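Local atomic coordinates of salicylate 5-hydroxylase, large oxygenase component (PDB entry 7C8Z), a protein that catalyses the 5-hydroxylation of salicylate to gentisate as the iron- and [2Fe-2S]-containing oxygenase component of a multicomponent, NADH-dependent enzyme system. Residues A[134-137]-A[143-146]; A[57-62]-A[88-93]; A[95-98]-A[102-105]; A[66-71]-A[177-182]. All blocks are in the same frame, centred on the assembly; numbering follows the deposited sequence.

How the contacts relate
Contacts 2, 3 and 4 gather around one antiparallel sheet of the Rieske region, whereas contact 1 belongs to a separate three-stranded sheet at the [2Fe-2S] cluster, its centre about 18 Å from that of contact 3. The chain closes contact 2, then contacts 3 and 1 in turn; contact 4 encloses both of the latter, and its first segment, 66-71, falls between the two segments of contact 2. Strand 91-97 serves contacts 2 and 3, and strands 103-107 and 175-181 are neighbours linking contacts 3 and 4, whose centres lie about 12 Å apart. The scaffold sheet is thus tied to helix 52-63, while the hairpin beside the cluster stands farther out.

Contact 1 of 4, residues A[134-137]-A[143-146]; sequences QWNY and LQGV. With FES (Fe2/s2 (inorganic) cluster), chain I.
Asn136 O receives two backbone N-H groups, Gln144 N at 2.7 Å and Gly145 N at 3.1 Å, the mark of a classic beta bulge. One extra residue on strand 143-145 shifts the register between Asn136 and Tyr137; the regular bond from Asn136 N to Gly145 O is 3.0 Å long and nearly straight, at 173°. Next to the bulge, the Trp135 ring lies between unlike partners. S1 of the cluster lies over one face of its indole, 3.7 Å from CD1, and Val146 CG2 lies over the opposite face, 3.9 Å from the centroid of the five-membered ring. A wide aromatic suits this place because its two faces can meet sulfur and methyl at once; His112 also meets the ring nearly parallel. Leu143, with CG anti to the backbone N (chi1 177°), spreads its methyls: CD2 reaches Trp135 CZ3 at 3.8 Å, while CD1 sits over the Tyr137 ring, 4.2 Å from its centroid. Tyr137 OH bonds Ala111 N in the loop of cluster ligands. Gln134 reaches Leu246 O of the second subunit. Strand 135-137 is the middle of three, paired also with 128-130, and 143-145 forms one margin of this small Rieske sheet.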
loop_
_atom_site.group_PDB
_atom_site.type_symbol
_atom_site.label_atom_id
_atom_site.label_comp_id
_atom_site.label_asym_id
_atom_site.label_seq_id
_atom_site.Cartn_x
_atom_site.Cartn_y
_atom_site.Cartn_z
ATOM N N GLN A 134 -33.124 -0.654 0.061
ATOM C CA GLN A 134 -33.857 -0.782 1.322
ATOM C C GLN A 134 -34.642 -2.088 1.405
ATOM O O GLN A 134 -35.815 -2.111 1.776
ATOM C CB GLN A 134 -34.778 0.419 1.541
ATOM C CG GLN A 134 -34.053 1.743 1.549
ATOM C CD GLN A 134 -33.372 2.023 2.872
ATOM O OE1 GLN A 134 -33.560 1.297 3.846
ATOM N NE2 GLN A 134 -32.570 3.084 2.913
ATOM N N TRP A 135 -33.973 -3.193 1.085
ATOM C CA TRP A 135 -34.583 -4.503 1.291
ATOM C C TRP A 135 -34.466 -4.867 2.764
ATOM O O TRP A 135 -33.405 -4.686 3.367
ATOM C CB TRP A 135 -33.919 -5.572 0.424
ATOM C CG TRP A 135 -34.449 -5.634 -0.980
ATOM C CD1 TRP A 135 -35.035 -4.623 -1.676
ATOM C CD2 TRP A 135 -34.432 -6.769 -1.862
ATOM N NE1 TRP A 135 -35.389 -5.052 -2.934
ATOM C CE2 TRP A 135 -35.028 -6.364 -3.075
ATOM C CE3 TRP A 135 -33.967 -8.085 -1.744
ATOM C CZ2 TRP A 135 -35.177 -7.226 -4.161
ATOM C CZ3 TRP A 135 -34.116 -8.941 -2.826
ATOM C CH2 TRP A 135 -34.716 -8.507 -4.019
ATOM N N ASN A 136 -35.557 -5.356 3.349
ATOM C CA ASN A 136 -35.622 -5.650 4.776
ATOM C C ASN A 136 -35.711 -7.155 5.001
ATOM O O ASN A 136 -36.544 -7.831 4.385
ATOM C CB ASN A 136 -36.823 -4.942 5.410
ATOM C CG ASN A 136 -36.854 -5.068 6.927
ATOM O OD1 ASN A 136 -36.996 -6.164 7.475
ATOM N ND2 ASN A 136 -36.719 -3.939 7.613
ATOM N N TYR A 137 -34.865 -7.671 5.900
ATOM C CA TYR A 137 -34.804 -9.082 6.252
ATOM C C TYR A 137 -34.991 -9.257 7.754
ATOM O O TYR A 137 -34.509 -8.445 8.551
ATOM C CB TYR A 137 -33.454 -9.710 5.872
ATOM C CG TYR A 137 -33.015 -9.509 4.442
ATOM C CD1 TYR A 137 -32.399 -8.332 4.038
ATOM C CD2 TYR A 137 -33.198 -10.511 3.499
ATOM C CE1 TYR A 137 -31.989 -8.159 2.729
ATOM C CE2 TYR A 137 -32.793 -10.347 2.194
ATOM C CZ TYR A 137 -32.190 -9.174 1.810
ATOM O OH TYR A 137 -31.790 -9.027 0.501
ATOM N N LEU A 143 -36.478 -12.536 3.795
ATOM C CA LEU A 143 -36.818 -11.273 3.143
ATOM C C LEU A 143 -38.229 -10.847 3.536
ATOM O O LEU A 143 -39.212 -11.448 3.092
ATOM C CB LEU A 143 -36.697 -11.425 1.630
ATOM C CG LEU A 143 -37.087 -10.210 0.793
ATOM C CD1 LEU A 143 -36.321 -8.979 1.254
ATOM C CD2 LEU A 143 -36.850 -10.486 -0.684
ATOM N N GLN A 144 -38.336 -9.799 4.351
ATOM C CA GLN A 144 -39.625 -9.335 4.851
ATOM C C GLN A 144 -40.216 -8.185 4.051
ATOM O O GLN A 144 -41.440 -8.011 4.054
ATOM C CB GLN A 144 -39.503 -8.894 6.311
ATOM C CG GLN A 144 -39.262 -10.021 7.275
ATOM C CD GLN A 144 -38.962 -9.516 8.666
ATOM O OE1 GLN A 144 -38.463 -8.404 8.840
ATOM N NE2 GLN A 144 -39.285 -10.322 9.672
ATOM N N GLY A 145 -39.389 -7.391 3.376
ATOM C CA GLY A 145 -39.895 -6.229 2.678
ATOM C C GLY A 145 -39.097 -5.879 1.443
ATOM O O GLY A 145 -37.864 -5.871 1.463
ATOM N N VAL A 146 -39.802 -5.589 0.355
ATOM C CA VAL A 146 -39.190 -5.142 -0.892
ATOM C C VAL A 146 -39.941 -3.897 -1.347
ATOM O O VAL A 146 -41.116 -3.994 -1.731
ATOM C CB VAL A 146 -39.229 -6.244 -1.965
ATOM C CG1 VAL A 146 -38.830 -5.687 -3.323
ATOM C CG2 VAL A 146 -38.323 -7.393 -1.578
HETATM FE FE1 FES I . -30.496 -3.457 -3.845
HETATM FE FE2 FES I . -29.740 -4.692 -1.130
HETATM S S1 FES I . -31.481 -3.607 -1.887
HETATM S S2 FES I . -28.756 -4.534 -3.064
#

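Contact 2 of 4, residues A[57-62]-A[88-93]; sequences RELERL and IGERSV
Over one face of the Glu90 carboxylate stands a methyl of Leu59, CD1, 4.1 Å from Glu90 CD, so that the flat group meets hydrocarbon on that side while its oxygen OE2 bonds Tyr55 OH and Gly348 N. Glu90 belongs to a type II' beta turn, Ile88 to Arg91, which closes the two-residue hairpin between strands 82-88 and 91-97, and helix 52-63 packs against it through Leu59. The turn is held in both directions: Arg91 N donates to Ile88 O, and Ile88 N donates to Arg91 O. Gly89 takes the second position, where a positive phi (63°) comes easily without a side chain, and the bare alpha carbon lets the leucine come close. Leucine suits the helix side because its fork touches both central turn residues. With CG anti to the carbonyl carbon (chi1 -73°) it reaches off the helix, one methyl against the glutamate and the other against the glycine. The Glu90 chain runs extended beyond CG and crosses the leucine at about a right angle, so its CG shares the contact with the carboxylate carbon, while OE2 is held by Tyr55 and Gly348. Nearby, Glu60 bonds Val29 N and Phe30 N of the second subunit, which places the helix at an interface. The closest meeting across the contact is Leu59 CD2 with Gly89 CA, 3.7 Å.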
loop_
_atom_site.group_PDB
_atom_site.type_symbol
_atom_site.label_atom_id
_atom_site.label_comp_id
_atom_site.label_asym_id
_atom_site.label_seq_id
_atom_site.Cartn_x
_atom_site.Cartn_y
_atom_site.Cartn_z
ATOM N N ARG A 57 -9.527 -24.134 -3.536
ATOM C CA ARG A 57 -10.078 -25.448 -3.224
ATOM C C ARG A 57 -10.156 -25.658 -1.716
ATOM O O ARG A 57 -11.085 -26.305 -1.219
ATOM C CB ARG A 57 -9.243 -26.535 -3.878
ATOM C CG ARG A 57 -9.918 -27.894 -3.855
ATOM C CD ARG A 57 -8.966 -29.007 -4.248
ATOM N NE ARG A 57 -8.284 -28.702 -5.499
ATOM C CZ ARG A 57 -7.193 -29.324 -5.928
ATOM N NH1 ARG A 57 -6.650 -30.294 -5.204
ATOM N NH2 ARG A 57 -6.644 -28.972 -7.080
ATOM N N GLU A 58 -9.179 -25.126 -0.973
ATOM C CA GLU A 58 -9.228 -25.188 0.483
ATOM C C GLU A 58 -10.446 -24.454 1.016
ATOM O O GLU A 58 -11.112 -24.931 1.938
ATOM C CB GLU A 58 -7.951 -24.600 1.083
ATOM C CG GLU A 58 -6.725 -25.460 0.904
ATOM C CD GLU A 58 -5.473 -24.785 1.403
ATOM O OE1 GLU A 58 -5.336 -23.560 1.209
ATOM O OE2 GLU A 58 -4.620 -25.485 1.982
ATOM N N LEU A 59 -10.735 -23.276 0.466
ATOM C CA LEU A 59 -11.937 -22.557 0.874
ATOM C C LEU A 59 -13.189 -23.370 0.573
ATOM O O LEU A 59 -14.095 -23.464 1.409
ATOM C CB LEU A 59 -12.009 -21.202 0.174
ATOM C CG LEU A 59 -11.059 -20.076 0.595
ATOM C CD1 LEU A 59 -11.346 -18.831 -0.232
ATOM C CD2 LEU A 59 -11.168 -19.778 2.086
ATOM N N GLU A 60 -13.243 -23.993 -0.605
ATOM C CA GLU A 60 -14.434 -24.748 -0.993
ATOM C C GLU A 60 -14.645 -25.974 -0.109
ATOM O O GLU A 60 -15.780 -26.274 0.280
ATOM C CB GLU A 60 -14.343 -25.164 -2.462
ATOM C CG GLU A 60 -14.312 -24.004 -3.452
ATOM C CD GLU A 60 -15.696 -23.598 -3.936
ATOM O OE1 GLU A 60 -16.647 -23.621 -3.128
ATOM O OE2 GLU A 60 -15.834 -23.260 -5.130
ATOM N N ARG A 61 -13.565 -26.691 0.226
ATOM C CA ARG A 61 -13.682 -28.018 0.818
ATOM C C ARG A 61 -13.381 -28.086 2.309
ATOM O O ARG A 61 -13.743 -29.081 2.944
ATOM C CB ARG A 61 -12.758 -28.999 0.086
ATOM C CG ARG A 61 -13.105 -29.177 -1.383
ATOM C CD ARG A 61 -12.304 -30.303 -2.003
ATOM N NE ARG A 61 -12.616 -30.487 -3.417
ATOM C CZ ARG A 61 -11.982 -31.340 -4.214
ATOM N NH1 ARG A 61 -11.000 -32.090 -3.737
ATOM N NH2 ARG A 61 -12.327 -31.443 -5.489
ATOM N N LEU A 62 -12.735 -27.076 2.887
ATOM C CA LEU A 62 -12.441 -27.065 4.314
ATOM C C LEU A 62 -13.196 -25.993 5.080
ATOM O O LEU A 62 -13.447 -26.169 6.272
ATOM C CB LEU A 62 -10.937 -26.877 4.552
ATOM C CG LEU A 62 -10.010 -28.047 4.199
ATOM C CD1 LEU A 62 -10.640 -29.381 4.554
ATOM C CD2 LEU A 62 -9.623 -28.026 2.735
ATOM N N ILE A 88 -16.214 -16.423 7.587
ATOM C CA ILE A 88 -15.929 -17.844 7.428
ATOM C C ILE A 88 -15.201 -18.012 6.103
ATOM O O ILE A 88 -15.769 -17.728 5.040
ATOM C CB ILE A 88 -17.199 -18.709 7.466
ATOM C CG1 ILE A 88 -17.801 -18.703 8.873
ATOM C CG2 ILE A 88 -16.873 -20.132 7.033
ATOM C CD1 ILE A 88 -19.071 -19.509 9.001
ATOM N N GLY A 89 -13.953 -18.462 6.165
ATOM C CA GLY A 89 -13.104 -18.433 4.996
ATOM C C GLY A 89 -12.883 -17.000 4.571
ATOM O O GLY A 89 -12.196 -16.242 5.259
ATOM N N GLU A 90 -13.478 -16.604 3.447
ATOM C CA GLU A 90 -13.451 -15.214 3.011
ATOM C C GLU A 90 -14.853 -14.656 2.829
ATOM O O GLU A 90 -15.032 -13.639 2.155
ATOM C CB GLU A 90 -12.653 -15.078 1.717
ATOM C CG GLU A 90 -11.200 -15.468 1.877
ATOM C CD GLU A 90 -10.351 -15.000 0.723
ATOM O OE1 GLU A 90 -10.904 -14.347 -0.186
ATOM O OE2 GLU A 90 -9.133 -15.270 0.730
ATOM N N ARG A 91 -15.850 -15.285 3.438
ATOM C CA ARG A 91 -17.243 -14.893 3.278
ATOM C C ARG A 91 -17.729 -14.251 4.570
ATOM O O ARG A 91 -17.730 -14.896 5.626
ATOM C CB ARG A 91 -18.106 -16.095 2.897
ATOM C CG ARG A 91 -17.858 -16.560 1.480
ATOM C CD ARG A 91 -18.465 -17.914 1.210
ATOM N NE ARG A 91 -19.903 -17.853 0.990
ATOM C CZ ARG A 91 -20.645 -18.917 0.710
ATOM N NH1 ARG A 91 -20.077 -20.114 0.621
ATOM N NH2 ARG A 91 -21.950 -18.789 0.522
ATOM N N SER A 92 -18.116 -12.980 4.481
ATOM C CA SER A 92 -18.628 -12.261 5.638
ATOM C C SER A 92 -19.981 -12.821 6.063
ATOM O O SER A 92 -20.869 -13.033 5.229
ATOM C CB SER A 92 -18.755 -10.773 5.312
ATOM O OG SER A 92 -18.721 -9.987 6.491
ATOM N N VAL A 93 -20.138 -13.056 7.367
ATOM C CA VAL A 93 -21.392 -13.518 7.942
ATOM C C VAL A 93 -21.699 -12.674 9.173
ATOM O O VAL A 93 -20.847 -11.957 9.696
ATOM C CB VAL A 93 -21.367 -15.019 8.298
ATOM C CG1 VAL A 93 -21.312 -15.861 7.035
ATOM C CG2 VAL A 93 -20.199 -15.331 9.222
#

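Contact 3 of 4, residues A[95-98]-A[102-105]; sequences MVRD and GINV
A beta hairpin of the Rieske region, strands 91-97 and 103-107, ends here at its turn. Val96 and Asn104 form a hydrogen-bonded antiparallel pair: Val96 N to Asn104 O and the return bond from Asn104 N to Val96 O both measure 2.9 Å, the donors lying nearly along the C=O axis. Asp98 N continues the ladder to Gly102 O at 2.8 Å, there from above the carbonyl plane. On the face carrying Val96, the side chains of Asp98 and Asn104 join beside the turn. Asn104 ND2 meets Asp98 OD1 at 2.6 Å in a straight bond of 179°, in the plane of its own amide and on the anti lone pair of the carboxylate, though the planes stand 59° apart. Lys140 adds a salt bridge to OD1, and OD2 accepts Asp100 N, an Asx turn that starts the loop; aspartate suits a place where donors gather. On the face of Met95, Ile103 and Val105 the contacts are mainly hydrocarbon: Met95 CG touches Ile103 CG2 at 3.8 Å, and Met95 CB lies against Val105 CG2. Arg97, the polar member of that face, bends at chi3 (-44°) to lay its guanidinium over Ile103 CG1, 3.7 Å from CZ, while NE bonds Ile77 O and NH2 pairs with Glu74. Paired strands closed by a short loop with an Asx turn are typical of an antiparallel beta hairpin, here within the larger Rieske sheet.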
loop_
_atom_site.group_PDB
_atom_site.type_symbol
_atom_site.label_atom_id
_atom_site.label_comp_id
_atom_site.label_asym_id
_atom_site.label_seq_id
_atom_site.Cartn_x
_atom_site.Cartn_y
_atom_site.Cartn_z
ATOM N N MET A 95 -23.563 -13.012 13.023
ATOM C CA MET A 95 -24.063 -13.849 14.108
ATOM C C MET A 95 -24.915 -12.964 15.007
ATOM O O MET A 95 -24.398 -12.031 15.630
ATOM C CB MET A 95 -22.908 -14.476 14.886
ATOM C CG MET A 95 -23.308 -15.037 16.242
ATOM S SD MET A 95 -21.905 -15.544 17.257
ATOM C CE MET A 95 -21.474 -13.995 18.046
ATOM N N VAL A 96 -26.216 -13.230 15.060
ATOM C CA VAL A 96 -27.143 -12.386 15.801
ATOM C C VAL A 96 -27.962 -13.235 16.763
ATOM O O VAL A 96 -28.363 -14.359 16.439
ATOM C CB VAL A 96 -28.068 -11.592 14.853
ATOM C CG1 VAL A 96 -28.905 -12.536 13.998
ATOM C CG2 VAL A 96 -28.949 -10.632 15.644
ATOM N N ARG A 97 -28.239 -12.685 17.940
ATOM C CA ARG A 97 -29.118 -13.360 18.879
ATOM C C ARG A 97 -30.566 -13.097 18.493
ATOM O O ARG A 97 -30.983 -11.942 18.367
ATOM C CB ARG A 97 -28.872 -12.893 20.310
ATOM C CG ARG A 97 -29.854 -13.525 21.290
ATOM C CD ARG A 97 -29.269 -13.689 22.675
ATOM N NE ARG A 97 -27.903 -14.202 22.649
ATOM C CZ ARG A 97 -27.582 -15.489 22.590
ATOM N NH1 ARG A 97 -28.533 -16.414 22.545
ATOM N NH2 ARG A 97 -26.307 -15.852 22.579
ATOM N N ASP A 98 -31.329 -14.170 18.319
ATOM C CA ASP A 98 -32.717 -14.082 17.898
ATOM C C ASP A 98 -33.588 -13.611 19.058
ATOM O O ASP A 98 -33.260 -13.853 20.223
ATOM C CB ASP A 98 -33.209 -15.442 17.412
ATOM C CG ASP A 98 -34.424 -15.336 16.517
ATOM O OD1 ASP A 98 -34.239 -15.152 15.297
ATOM O OD2 ASP A 98 -35.561 -15.425 17.030
ATOM N N GLY A 102 -32.325 -17.899 20.682
ATOM C CA GLY A 102 -31.373 -18.661 19.902
ATOM C C GLY A 102 -30.383 -17.756 19.185
ATOM O O GLY A 102 -30.355 -16.538 19.367
ATOM N N ILE A 103 -29.548 -18.377 18.352
ATOM C CA ILE A 103 -28.499 -17.669 17.625
ATOM C C ILE A 103 -28.616 -18.003 16.144
ATOM O O ILE A 103 -28.506 -19.171 15.759
ATOM C CB ILE A 103 -27.100 -18.024 18.153
ATOM C CG1 ILE A 103 -26.949 -17.530 19.588
ATOM C CG2 ILE A 103 -26.019 -17.424 17.257
ATOM C CD1 ILE A 103 -25.692 -18.008 20.258
ATOM N N ASN A 104 -28.831 -16.983 15.318
ATOM C CA ASN A 104 -28.847 -17.131 13.870
ATOM C C ASN A 104 -27.524 -16.666 13.278
ATOM O O ASN A 104 -26.876 -15.752 13.796
ATOM C CB ASN A 104 -29.989 -16.329 13.234
ATOM C CG ASN A 104 -31.262 -16.341 14.064
ATOM O OD1 ASN A 104 -31.551 -17.308 14.768
ATOM N ND2 ASN A 104 -32.042 -15.267 13.966
ATOM N N VAL A 105 -27.119 -17.309 12.188
ATOM C CA VAL A 105 -25.945 -16.894 11.431
ATOM C C VAL A 105 -26.336 -16.825 9.964
ATOM O O VAL A 105 -26.733 -17.837 9.374
ATOM C CB VAL A 105 -24.752 -17.841 11.632
ATOM C CG1 VAL A 105 -23.672 -17.548 10.596
ATOM C CG2 VAL A 105 -24.201 -17.689 13.035
#

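Contact 4 of 4, residues A[66-71]-A[177-182]; sequences NHWCYV and KVAARG
Trp68 lays the six-membered ring of its indole beneath the methyl of Ala179, whose CB stands 3.7 Å from the ring centroid and 16° off the normal, a CH-pi contact over the face. The tryptophan has CG anti to the carbonyl carbon (chi1 -64°), and chi2 of 99° turns the ring broadside to that methyl. Alanine suits the spot, since its single carbon lets strand 175-181 come down onto a large ring. At the ring's edge, near its plane, Lys177 O approaches CZ3 at 3.4 Å. The lysine side chain leaves with CG anti to the backbone N, which sets that methylene 3.6 Å from Trp68 CH2; bends at chi2, chi3 and chi4 then curl the chain so that NZ ends 4.2 Å from both CZ2 and CH2. Val178, between them, points away from the tryptophan and packs on Val185 and on Ile103 and Val105. Strand 184-188 runs between strands 69-73 and 175-181, so the indole reaches past it, while Phe196 and Phe199 meet the ring edge-to-face. The direct contact is mostly carbon against ring, while backbone bonds to strand 184-188 set both segments in the sheet; Glu194 O satisfies the indole N-H.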
loop_
_atom_site.group_PDB
_atom_site.type_symbol
_atom_site.label_atom_id
_atom_site.label_comp_id
_atom_site.label_asym_id
_atom_site.label_seq_id
_atom_site.Cartn_x
_atom_site.Cartn_y
_atom_site.Cartn_z
ATOM N N ASN A 66 -18.651 -29.337 4.868
ATOM C CA ASN A 66 -18.285 -30.469 5.718
ATOM C C ASN A 66 -17.516 -30.053 6.967
ATOM O O ASN A 66 -16.855 -30.887 7.593
ATOM C CB ASN A 66 -17.474 -31.512 4.939
ATOM C CG ASN A 66 -18.290 -32.197 3.861
ATOM O OD1 ASN A 66 -17.998 -32.069 2.672
ATOM N ND2 ASN A 66 -19.323 -32.933 4.272
ATOM N N HIS A 67 -17.593 -28.784 7.363
ATOM C CA HIS A 67 -16.837 -28.334 8.522
ATOM C C HIS A 67 -17.620 -27.275 9.274
ATOM O O HIS A 67 -18.274 -26.426 8.665
ATOM C CB HIS A 67 -15.472 -27.770 8.116
ATOM C CG HIS A 67 -14.531 -28.802 7.588
ATOM N ND1 HIS A 67 -14.468 -29.136 6.253
ATOM C CD2 HIS A 67 -13.625 -29.588 8.217
ATOM C CE1 HIS A 67 -13.560 -30.080 6.081
ATOM N NE2 HIS A 67 -13.033 -30.370 7.257
ATOM N N TRP A 68 -17.535 -27.330 10.599
ATOM C CA TRP A 68 -17.995 -26.244 11.448
ATOM C C TRP A 68 -16.849 -25.262 11.608
ATOM O O TRP A 68 -15.728 -25.659 11.942
ATOM C CB TRP A 68 -18.439 -26.752 12.819
ATOM C CG TRP A 68 -19.623 -27.656 12.803
ATOM C CD1 TRP A 68 -19.609 -29.015 12.860
ATOM C CD2 TRP A 68 -21.002 -27.269 12.755
ATOM N NE1 TRP A 68 -20.894 -29.502 12.840
ATOM C CE2 TRP A 68 -21.766 -28.449 12.777
ATOM C CE3 TRP A 68 -21.661 -26.038 12.692
ATOM C CZ2 TRP A 68 -23.157 -28.437 12.739
ATOM C CZ3 TRP A 68 -23.042 -26.027 12.655
ATOM C CH2 TRP A 68 -23.776 -27.220 12.677
ATOM N N CYS A 69 -17.126 -23.988 11.377
ATOM C CA CYS A 69 -16.121 -22.950 11.519
ATOM C C CYS A 69 -16.566 -21.985 12.605
ATOM O O CYS A 69 -17.762 -21.719 12.768
ATOM C CB CYS A 69 -15.896 -22.207 10.202
ATOM S SG CYS A 69 -15.208 -23.252 8.896
ATOM N N TYR A 70 -15.596 -21.489 13.362
ATOM C CA TYR A 70 -15.875 -20.658 14.524
ATOM C C TYR A 70 -16.450 -19.314 14.093
ATOM O O TYR A 70 -15.979 -18.697 13.131
ATOM C CB TYR A 70 -14.585 -20.456 15.322
ATOM C CG TYR A 70 -14.682 -19.527 16.508
ATOM C CD1 TYR A 70 -15.103 -19.994 17.745
ATOM C CD2 TYR A 70 -14.319 -18.189 16.401
ATOM C CE1 TYR A 70 -15.178 -19.153 18.834
ATOM C CE2 TYR A 70 -14.396 -17.340 17.486
ATOM C CZ TYR A 70 -14.824 -17.830 18.702
ATOM O OH TYR A 70 -14.904 -17.004 19.797
ATOM N N VAL A 71 -17.498 -18.874 14.787
ATOM C CA VAL A 71 -18.051 -17.546 14.559
ATOM C C VAL A 71 -18.124 -16.696 15.822
ATOM O O VAL A 71 -18.275 -15.468 15.708
ATOM C CB VAL A 71 -19.439 -17.613 13.886
ATOM C CG1 VAL A 71 -19.341 -18.282 12.520
ATOM C CG2 VAL A 71 -20.439 -18.325 14.769
ATOM N N LYS A 177 -26.207 -23.160 9.148
ATOM C CA LYS A 177 -26.554 -23.931 10.329
ATOM C C LYS A 177 -25.631 -23.537 11.470
ATOM O O LYS A 177 -24.456 -23.226 11.254
ATOM C CB LYS A 177 -26.464 -25.432 10.052
ATOM C CG LYS A 177 -26.967 -26.294 11.206
ATOM C CD LYS A 177 -27.786 -27.487 10.730
ATOM C CE LYS A 177 -26.900 -28.657 10.351
ATOM N NZ LYS A 177 -26.900 -29.707 11.401
ATOM N N VAL A 178 -26.174 -23.523 12.685
ATOM C CA VAL A 178 -25.497 -22.972 13.852
ATOM C C VAL A 178 -25.386 -24.056 14.916
ATOM O O VAL A 178 -26.343 -24.797 15.162
ATOM C CB VAL A 178 -26.243 -21.737 14.403
ATOM C CG1 VAL A 178 -25.481 -21.129 15.563
ATOM C CG2 VAL A 178 -26.444 -20.710 13.302
ATOM N N ALA A 179 -24.213 -24.152 15.543
ATOM C CA ALA A 179 -23.986 -25.078 16.648
ATOM C C ALA A 179 -23.365 -24.298 17.800
ATOM O O ALA A 179 -22.236 -23.809 17.686
ATOM C CB ALA A 179 -23.084 -26.238 16.226
ATOM N N ALA A 180 -24.103 -24.165 18.893
ATOM C CA ALA A 180 -23.619 -23.498 20.090
ATOM C C ALA A 180 -23.487 -24.505 21.225
ATOM O O ALA A 180 -24.355 -25.363 21.411
ATOM C CB ALA A 180 -24.548 -22.352 20.502
ATOM N N ARG A 181 -22.389 -24.404 21.970
ATOM C CA ARG A 181 -22.126 -25.322 23.070
ATOM C C ARG A 181 -21.129 -24.682 24.022
ATOM O O ARG A 181 -20.119 -24.126 23.582
ATOM C CB ARG A 181 -21.586 -26.665 22.570
ATOM C CG ARG A 181 -21.359 -27.666 23.696
ATOM C CD ARG A 181 -20.734 -28.956 23.204
ATOM N NE ARG A 181 -20.608 -29.938 24.280
ATOM C CZ ARG A 181 -21.339 -31.045 24.371
ATOM N NH1 ARG A 181 -22.253 -31.312 23.448
ATOM N NH2 ARG A 181 -21.158 -31.886 25.381
ATOM N N GLY A 182 -21.432 -24.738 25.317
ATOM C CA GLY A 182 -20.524 -24.261 26.342
ATOM C C GLY A 182 -20.215 -22.779 26.281
ATOM O O GLY A 182 -19.314 -22.299 26.976
#